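Local coordinates for MarR family transcriptional regulator (Staphylococcus epidermidis, PDB 5HLI), which probably binds DNA as a dimeric MarR-type transcriptional regulator and senses redox state, being captured here in a disulfide-bonded form, at residues F17-V22 with Y134-L139; T49-N54 with S82-R87. The protein carries 1 engineered substitution. All coordinates share one frame; numbering follows the deposited sequence.

Contact 1: F17-V22 with Y134-L139; sequences FSAYNV and YVFEEL
Ala19 and Val22, one helical turn apart on helix 2-36, meet Phe136 and Leu139 of helix 126-147. The local axes cross almost at a right angle, -96°, with a closest approach of 11.7 Å. At this separation Phe136 and Leu139 do the reaching, and helix 2-36 offers the CB and carbonyl oxygen of Ala19 and a methyl of Val22; all four are buried. The closest packing lies at the edge of the Phe136 ring: Val22 CG1 sits in the ring plane, 3.6 Å from Phe136 CZ. A chi1 of 64° sets that methyl between the backbone N and the carbonyl carbon of Val22. Ala19 O comes to the same rim, near the ring plane, 3.7 Å from Phe136 CE1. Leu139 CD1 touches Ala19 CB at 3.7 Å. With chi2 at 173°, Leu139 holds CD1 anti to CA, extended toward the alanine. The fit thins away from these points. Val135 CG1 stays 4.9 Å from Ala19 CB, and Glu137 and the exposed Tyr134 lie on the outer side of their helix. Only 151 Å² is buried in all. The CB of Tyr20 points away from helix 126-147, and its ring meets Phe26, Tyr30 and, edge-to-face, Tyr41 of the second subunit. Phe136 packs on Ser18, and Leu139 on Cys119, of that subunit, so this crossing of terminal helices 2-36 and 126-147 belongs to the dimerisation region characteristic of MarR regulators.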
# COMPACT_ATOMS: atom_id res chain seq x y z
N PHE A 17 0.71 6.21 -9.78
CA PHE A 17 2.00 6.32 -9.10
C PHE A 17 1.87 7.09 -7.79
O PHE A 17 2.38 6.66 -6.75
CB PHE A 17 3.01 6.98 -10.03
CG PHE A 17 4.16 7.65 -9.32
CD1 PHE A 17 5.27 6.92 -8.94
CD2 PHE A 17 4.14 9.01 -9.07
CE1 PHE A 17 6.33 7.53 -8.30
CE2 PHE A 17 5.19 9.63 -8.42
CZ PHE A 17 6.29 8.89 -8.04
N SER A 18 1.19 8.23 -7.83
CA SER A 18 1.05 9.05 -6.63
C SER A 18 0.05 8.46 -5.64
O SER A 18 0.23 8.59 -4.43
CB SER A 18 0.64 10.47 -7.00
OG SER A 18 -0.66 10.49 -7.58
N ALA A 19 -1.01 7.81 -6.14
CA ALA A 19 -1.95 7.15 -5.24
C ALA A 19 -1.28 5.99 -4.51
O ALA A 19 -1.52 5.77 -3.32
CB ALA A 19 -3.17 6.66 -6.02
N TYR A 20 -0.44 5.23 -5.22
CA TYR A 20 0.31 4.15 -4.57
C TYR A 20 1.26 4.71 -3.52
O TYR A 20 1.33 4.20 -2.40
CB TYR A 20 1.07 3.35 -5.62
CG TYR A 20 1.78 2.12 -5.08
CD1 TYR A 20 1.35 1.50 -3.92
CD2 TYR A 20 2.88 1.59 -5.74
CE1 TYR A 20 1.99 0.38 -3.43
CE2 TYR A 20 3.53 0.47 -5.26
CZ TYR A 20 3.08 -0.13 -4.10
OH TYR A 20 3.72 -1.25 -3.62
N ASN A 21 1.99 5.77 -3.87
CA ASN A 21 3.00 6.31 -2.96
C ASN A 21 2.36 6.84 -1.68
O ASN A 21 2.93 6.70 -0.60
CB ASN A 21 3.80 7.41 -3.66
CG ASN A 21 4.94 6.85 -4.50
OD1 ASN A 21 5.09 5.63 -4.63
ND2 ASN A 21 5.74 7.73 -5.07
N VAL A 22 1.18 7.44 -1.78
CA VAL A 22 0.52 7.91 -0.57
C VAL A 22 -0.12 6.75 0.19
O VAL A 22 -0.16 6.76 1.43
CB VAL A 22 -0.51 9.02 -0.89
CG1 VAL A 22 -1.64 8.49 -1.75
CG2 VAL A 22 -1.06 9.62 0.40
N TYR A 134 -13.11 8.94 -2.81
CA TYR A 134 -13.65 8.40 -4.06
C TYR A 134 -12.58 7.72 -4.90
O TYR A 134 -12.82 6.67 -5.50
CB TYR A 134 -14.33 9.52 -4.86
CG TYR A 134 -14.80 9.11 -6.23
CD1 TYR A 134 -15.75 8.10 -6.40
CD2 TYR A 134 -14.30 9.73 -7.37
CE1 TYR A 134 -16.19 7.73 -7.65
CE2 TYR A 134 -14.73 9.36 -8.63
CZ TYR A 134 -15.67 8.36 -8.76
OH TYR A 134 -16.10 7.99 -10.02
N VAL A 135 -11.38 8.30 -4.95
CA VAL A 135 -10.30 7.71 -5.74
C VAL A 135 -9.89 6.36 -5.16
O VAL A 135 -9.71 5.38 -5.89
CB VAL A 135 -9.10 8.68 -5.82
CG1 VAL A 135 -7.90 7.98 -6.43
CG2 VAL A 135 -9.48 9.90 -6.64
N PHE A 136 -9.74 6.30 -3.83
CA PHE A 136 -9.30 5.05 -3.21
C PHE A 136 -10.41 4.00 -3.21
O PHE A 136 -10.11 2.80 -3.21
CB PHE A 136 -8.80 5.31 -1.79
CG PHE A 136 -7.41 5.87 -1.74
CD1 PHE A 136 -6.33 5.11 -2.16
CD2 PHE A 136 -7.18 7.16 -1.29
CE1 PHE A 136 -5.04 5.62 -2.12
CE2 PHE A 136 -5.89 7.68 -1.25
CZ PHE A 136 -4.83 6.91 -1.67
N GLU A 137 -11.67 4.42 -3.20
CA GLU A 137 -12.76 3.46 -3.32
C GLU A 137 -12.77 2.80 -4.69
O GLU A 137 -13.00 1.59 -4.81
CB GLU A 137 -14.11 4.13 -3.06
CG GLU A 137 -14.41 4.43 -1.60
CD GLU A 137 -15.82 4.94 -1.39
OE1 GLU A 137 -16.69 4.14 -0.98
OE2 GLU A 137 -16.07 6.13 -1.65
N GLU A 138 -12.52 3.57 -5.75
CA GLU A 138 -12.51 3.01 -7.09
C GLU A 138 -11.25 2.19 -7.36
O GLU A 138 -11.31 1.21 -8.11
CB GLU A 138 -12.66 4.11 -8.13
CG GLU A 138 -13.95 4.90 -8.00
CD GLU A 138 -15.16 4.12 -8.48
OE1 GLU A 138 -16.22 4.20 -7.83
OE2 GLU A 138 -15.05 3.42 -9.51
N LEU A 139 -10.12 2.57 -6.76
CA LEU A 139 -8.92 1.75 -6.87
C LEU A 139 -9.12 0.39 -6.20
O LEU A 139 -8.68 -0.63 -6.72
CB LEU A 139 -7.72 2.48 -6.29
CG LEU A 139 -7.20 3.64 -7.14
CD1 LEU A 139 -6.13 4.42 -6.40
CD2 LEU A 139 -6.66 3.13 -8.47

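Contact 2: T49-N54 with S82-R87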
# COMPACT_ATOMS: atom_id res chain seq x y z
N THR A 49 -13.32 -7.93 13.12
CA THR A 49 -14.56 -8.68 13.00
C THR A 49 -15.17 -8.95 14.38
O THR A 49 -16.39 -8.95 14.53
CB THR A 49 -14.36 -9.98 12.21
OG1 THR A 49 -15.63 -10.62 12.01
CG2 THR A 49 -13.43 -10.95 12.94
N LEU A 50 -14.33 -9.16 15.39
CA LEU A 50 -14.85 -9.35 16.74
C LEU A 50 -15.53 -8.09 17.25
O LEU A 50 -16.53 -8.17 17.97
CB LEU A 50 -13.72 -9.78 17.69
CG LEU A 50 -13.22 -11.21 17.54
CD1 LEU A 50 -11.99 -11.43 18.39
CD2 LEU A 50 -14.31 -12.20 17.91
N TRP A 51 -15.00 -6.92 16.89
CA TRP A 51 -15.63 -5.67 17.29
C TRP A 51 -16.95 -5.44 16.56
O TRP A 51 -17.74 -4.59 16.99
CB TRP A 51 -14.67 -4.50 17.06
CG TRP A 51 -13.54 -4.46 18.05
CD1 TRP A 51 -13.58 -4.89 19.35
CD2 TRP A 51 -12.21 -3.99 17.82
NE1 TRP A 51 -12.36 -4.70 19.94
CE2 TRP A 51 -11.50 -4.15 19.03
CE3 TRP A 51 -11.55 -3.44 16.72
CZ2 TRP A 51 -10.16 -3.79 19.16
CZ3 TRP A 51 -10.22 -3.07 16.85
CH2 TRP A 51 -9.54 -3.25 18.06
N GLU A 52 -17.21 -6.16 15.47
CA GLU A 52 -18.50 -6.13 14.80
C GLU A 52 -19.45 -7.19 15.34
O GLU A 52 -20.64 -6.92 15.52
CB GLU A 52 -18.32 -6.33 13.29
CG GLU A 52 -17.55 -5.21 12.61
CD GLU A 52 -18.27 -3.88 12.68
OE1 GLU A 52 -19.38 -3.78 12.10
OE2 GLU A 52 -17.74 -2.94 13.30
N GLU A 53 -18.95 -8.39 15.61
CA GLU A 53 -19.77 -9.50 16.11
C GLU A 53 -18.95 -10.28 17.13
O GLU A 53 -17.91 -10.85 16.78
CB GLU A 53 -20.23 -10.40 14.96
CG GLU A 53 -21.03 -11.61 15.42
CD GLU A 53 -21.35 -12.57 14.28
OE1 GLU A 53 -21.00 -12.25 13.12
OE2 GLU A 53 -21.93 -13.63 14.55
N ASN A 54 -19.43 -10.31 18.36
CA ASN A 54 -18.72 -10.95 19.47
C ASN A 54 -19.72 -11.58 20.43
O ASN A 54 -20.67 -10.92 20.84
CB ASN A 54 -17.84 -9.93 20.20
CG ASN A 54 -17.30 -10.45 21.51
OD1 ASN A 54 -16.44 -11.33 21.54
ND2 ASN A 54 -17.79 -9.89 22.61
N SER A 82 -1.77 -12.48 24.72
CA SER A 82 -1.54 -11.05 24.90
C SER A 82 -2.75 -10.33 25.48
O SER A 82 -2.76 -9.09 25.50
CB SER A 82 -1.11 -10.40 23.58
OG SER A 82 -2.01 -10.71 22.54
N GLY A 83 -3.77 -11.06 25.92
CA GLY A 83 -4.84 -10.48 26.70
C GLY A 83 -5.97 -9.85 25.92
O GLY A 83 -6.72 -9.06 26.49
N TRP A 84 -6.14 -10.19 24.64
CA TRP A 84 -7.20 -9.59 23.83
C TRP A 84 -8.47 -10.43 23.80
O TRP A 84 -9.57 -9.87 23.80
CB TRP A 84 -6.71 -9.38 22.40
CG TRP A 84 -5.64 -8.34 22.25
CD1 TRP A 84 -4.30 -8.52 22.40
CD2 TRP A 84 -5.82 -6.97 21.89
NE1 TRP A 84 -3.63 -7.34 22.17
CE2 TRP A 84 -4.55 -6.38 21.85
CE3 TRP A 84 -6.94 -6.19 21.60
CZ2 TRP A 84 -4.36 -5.04 21.53
CZ3 TRP A 84 -6.75 -4.86 21.28
CH2 TRP A 84 -5.47 -4.29 21.25
N VAL A 85 -8.34 -11.75 23.75
CA VAL A 85 -9.49 -12.64 23.61
C VAL A 85 -9.36 -13.78 24.62
O VAL A 85 -8.30 -14.01 25.20
CB VAL A 85 -9.62 -13.23 22.18
CG1 VAL A 85 -9.76 -12.11 21.15
CG2 VAL A 85 -8.43 -14.12 21.87
N LYS A 86 -10.46 -14.50 24.80
CA LYS A 86 -10.46 -15.79 25.46
C LYS A 86 -10.77 -16.88 24.45
O LYS A 86 -11.53 -16.68 23.50
CB LYS A 86 -11.48 -15.84 26.61
CG LYS A 86 -11.16 -14.90 27.76
CD LYS A 86 -12.07 -15.15 28.95
CE LYS A 86 -11.61 -14.35 30.16
NZ LYS A 86 -10.22 -14.70 30.55
N ARG A 87 -10.16 -18.05 24.65
CA ARG A 87 -10.41 -19.22 23.82
C ARG A 87 -11.13 -20.27 24.65
O ARG A 87 -10.70 -20.59 25.76
CB ARG A 87 -9.10 -19.78 23.25
CG ARG A 87 -8.47 -18.89 22.19
CD ARG A 87 -7.04 -19.30 21.84
NE ARG A 87 -6.95 -20.65 21.29
CZ ARG A 87 -6.47 -21.69 21.95
NH1 ARG A 87 -6.04 -21.55 23.19
NH2 ARG A 87 -6.42 -22.88 21.36
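Next to Trp84, which meets Trp51 across the contact, the carbonyl oxygen Gly83 O accepts hydrogen bonds from Thr102 OG1 and Asn104 ND2. The site lies in the winged helix-turn-helix domain, where the chain leaves helix 69-81 for wing strand 85-89. Gly83, at a phi of 85°, is the C-prime residue of a Schellman motif closing that helix, with Trp84 N bonded to Leu79 O and Gly83 N to Glu80 O. This turn delivers Trp84 and Val85 to the last part of helix 41-52. The contact itself is apolar and small, 109 Å² in total, and has two points. Trp51 CZ2 lies 4.2 Å from Trp84 CZ3, which sits at the edge of the Trp51 ring, near its plane. The indole planes are inclined by about 58°, and the touching atoms both belong to six-membered rings. Trp51 NE1 is bonded to Gly105 O, anchoring this indole to helix 103-117. The second point is tighter: Leu50 and Val85 cross at about a right angle. Val85 CG1 lies anti to its carbonyl carbon, chi1 -59°, and meets Leu50 CD1 at 3.6 Å.

Both contacts are buried, yet they serve different parts of the chain, with centres 31 Å apart on opposite sides of its centre and nearest atoms about 16 Å apart. Contact 1 joins the two terminal helices, and contact 2 is nested within the loop they close. The two share no helix or strand, although helices 2-36 and 41-52 are consecutive. Neither has a hydrogen bond between its own segments. Contact 1 is helix against helix and borders the second subunit; contact 2 joins a helix to a turn and strand, and no other chain of the assembly touches it. Around contact 2, Gly83 O, Glu53 O and Asn54 OD1 take polar partners from neighbouring segments.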